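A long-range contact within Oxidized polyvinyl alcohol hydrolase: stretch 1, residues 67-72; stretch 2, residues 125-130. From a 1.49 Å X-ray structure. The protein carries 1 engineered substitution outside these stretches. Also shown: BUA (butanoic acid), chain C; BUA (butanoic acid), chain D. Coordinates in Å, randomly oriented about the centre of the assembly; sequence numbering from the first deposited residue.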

# COMPACT_ATOMS: atom_id res chain seq x y z
N PRO A 67 0.00 -8.28 -1.59
CA PRO A 67 0.31 -7.80 -0.24
C PRO A 67 1.77 -7.45 -0.09
O PRO A 67 2.66 -8.15 -0.62
CB PRO A 67 -0.08 -9.00 0.62
CG PRO A 67 0.30 -10.19 -0.27
CD PRO A 67 -0.16 -9.75 -1.61
N MET A 68 2.01 -6.38 0.65
CA MET A 68 3.39 -5.93 0.90
C MET A 68 3.69 -5.83 2.36
O MET A 68 2.91 -5.24 3.12
CB MET A 68 3.61 -4.58 0.25
CG MET A 68 3.54 -4.71 -1.25
SD MET A 68 3.64 -3.11 -2.12
CE MET A 68 2.10 -2.45 -1.78
N THR A 69 4.84 -6.36 2.77
CA THR A 69 5.28 -6.23 4.14
C THR A 69 5.81 -4.82 4.39
O THR A 69 5.82 -3.95 3.49
CB THR A 69 6.38 -7.29 4.40
OG1 THR A 69 6.61 -7.35 5.82
CG2 THR A 69 7.69 -6.94 3.66
N GLY A 70 6.24 -4.60 5.62
CA GLY A 70 6.77 -3.29 6.02
C GLY A 70 8.28 -3.26 6.12
O GLY A 70 9.01 -3.76 5.26
N SER A 71 8.75 -2.63 7.20
CA SER A 71 10.19 -2.45 7.40
C SER A 71 10.91 -3.56 8.08
O SER A 71 12.06 -3.83 7.75
CB SER A 71 10.42 -1.18 8.22
OG SER A 71 9.98 -0.03 7.48
N VAL A 72 10.22 -4.27 8.98
CA VAL A 72 10.89 -5.33 9.74
C VAL A 72 10.36 -6.75 9.52
O VAL A 72 11.12 -7.70 9.66
CB VAL A 72 10.85 -5.01 11.22
CG1 VAL A 72 11.36 -6.20 12.03
CG2 VAL A 72 11.67 -3.73 11.46
N ASN A 125 13.16 8.03 0.24
CA ASN A 125 13.10 8.31 1.64
C ASN A 125 13.43 7.16 2.59
O ASN A 125 14.17 7.33 3.59
CB ASN A 125 11.70 8.83 2.04
CG ASN A 125 11.67 9.29 3.49
OD1 ASN A 125 12.28 10.31 3.80
ND2 ASN A 125 11.00 8.56 4.36
N TRP A 126 12.89 5.99 2.27
CA TRP A 126 12.94 4.83 3.17
C TRP A 126 13.28 3.58 2.36
O TRP A 126 12.73 3.34 1.30
CB TRP A 126 11.57 4.76 3.84
CG TRP A 126 11.60 4.00 5.12
CD1 TRP A 126 10.92 2.86 5.41
CD2 TRP A 126 12.41 4.30 6.26
NE1 TRP A 126 11.28 2.41 6.67
CE2 TRP A 126 12.18 3.28 7.20
CE3 TRP A 126 13.30 5.33 6.57
CZ2 TRP A 126 12.82 3.26 8.45
CZ3 TRP A 126 13.94 5.31 7.83
CH2 TRP A 126 13.69 4.28 8.74
N ASN A 127 14.19 2.77 2.86
CA ASN A 127 14.71 1.64 2.08
C ASN A 127 13.85 0.40 1.76
O ASN A 127 14.14 -0.27 0.79
CB ASN A 127 16.01 1.14 2.75
CG ASN A 127 17.01 0.59 1.76
OD1 ASN A 127 17.15 1.08 0.65
ND2 ASN A 127 17.73 -0.44 2.19
N PRO A 128 12.80 0.07 2.56
CA PRO A 128 12.04 -1.13 2.23
C PRO A 128 11.42 -1.18 0.84
O PRO A 128 11.42 -2.23 0.17
CB PRO A 128 10.95 -1.18 3.31
CG PRO A 128 11.67 -0.58 4.56
CD PRO A 128 12.46 0.61 3.89
N TRP A 129 10.85 -0.04 0.41
CA TRP A 129 10.22 0.06 -0.90
C TRP A 129 10.56 1.43 -1.45
O TRP A 129 10.88 2.34 -0.71
CB TRP A 129 8.68 -0.02 -0.80
CG TRP A 129 8.12 -1.27 -0.10
CD1 TRP A 129 7.65 -1.36 1.20
CD2 TRP A 129 7.99 -2.58 -0.66
NE1 TRP A 129 7.25 -2.65 1.48
CE2 TRP A 129 7.44 -3.43 0.35
CE3 TRP A 129 8.28 -3.14 -1.92
CZ2 TRP A 129 7.17 -4.79 0.13
CZ3 TRP A 129 8.03 -4.48 -2.15
CH2 TRP A 129 7.47 -5.31 -1.12
N PHE A 130 10.44 1.58 -2.77
CA PHE A 130 10.67 2.89 -3.39
C PHE A 130 9.29 3.57 -3.30
O PHE A 130 8.52 3.64 -4.26
CB PHE A 130 11.12 2.65 -4.85
CG PHE A 130 12.42 1.83 -4.96
CD1 PHE A 130 13.59 2.34 -4.42
CD2 PHE A 130 12.44 0.56 -5.55
CE1 PHE A 130 14.77 1.56 -4.47
CE2 PHE A 130 13.60 -0.19 -5.60
CZ PHE A 130 14.77 0.30 -5.05
C1 BUA C . 8.85 5.60 7.98
C2 BUA C . 7.87 4.56 8.53
C3 BUA C . 8.03 3.26 7.73
C4 BUA C . 7.13 2.16 8.31
O1 BUA C . 7.55 0.99 8.20
O2 BUA C . 6.03 2.52 8.78
C1 BUA D . 8.51 6.38 7.81
C2 BUA D . 9.65 7.32 7.44
C3 BUA D . 10.48 7.63 8.69
C4 BUA D . 11.66 8.52 8.31
O1 BUA D . 11.60 9.11 7.21
O2 BUA D . 12.61 8.59 9.12

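Stretch 1 enters the contact as the end of a strand and continues as loop, and the residues it meets, at least 55 positions further along the chain, include two tryptophans whose indole nitrogens both find oxygen acceptors on it. Pro 67, still in the strand, is buried but out of reach of the second stretch, so the contact begins with Met 68.

The CA-to-CB bond of Met 68 points toward stretch 2, and the side chain then runs over one face of the Trp 129 indole before its end leads away. The nearest approach is CB of Met 68 to CZ2 of Trp 129, 3.6 Å. Further out, CG of Met 68 lies 4.3 Å from the centroid of the six-membered ring of Trp 129, 27° off the ring normal, a CH-pi contact. SD of Met 68 lies at the same distance, 4.3 Å, from that centroid but only 3° off the normal, so the sulfur sits almost directly above the middle of the ring. Methionine suits the place because its unbranched chain, here with chi angles m, t and m, can follow a flat aromatic surface, and its polarizable sulfur packs well against a pi cloud.

At Thr 69 the backbone takes over. Its carbonyl O accepts a hydrogen bond from NE1 of Trp 129 at 2.8 Å, with an N-H...acceptor angle of 157°. The oxygen lies at the ring edge, near its plane, which is where the indole N-H points. The same indole thus offers a face to methionine and an edge to the next residue's carbonyl, and its one polar hydrogen is satisfied although the residue is buried. The CA-to-CB bond of Thr 69 points sideways, and CG2 of Thr 69 makes a looser contact with CZ2 of Trp 129 at 4.2 Å. Its hydroxyl OG1 is hydrogen-bonded to a residue just beyond one of the stretches.

Gly 70 contributes through its backbone: its O lies 3.8 Å from CB of Pro 128, a van der Waals contact. Its conformation, phi -104° and psi -136°, is one that glycine adopts more readily than residues bearing a CB.

Ser 71 and Pro 128 have the closest CA atoms across the contact, 5.6 Å apart. OG of Ser 71 accepts a hydrogen bond from NE1 of Trp 126 at 2.9 Å and an angle of 163°, again in the region of the ring plane. The same OG donates to O1 of the chain C butanoic acid at 2.7 Å, so the hydroxyl links the indole to the ligand; a small side chain able both to accept and to donate is well fitted to this double role. OG of Ser 71 also packs 3.4 Å from CG of Pro 128. Over one face of the Trp 126 ring lie carbons of both butanoic acids, so this indole, too, uses edge and face for different partners.

The CA-to-CB bond of Val 72 points away from stretch 2, and the contact ends before it.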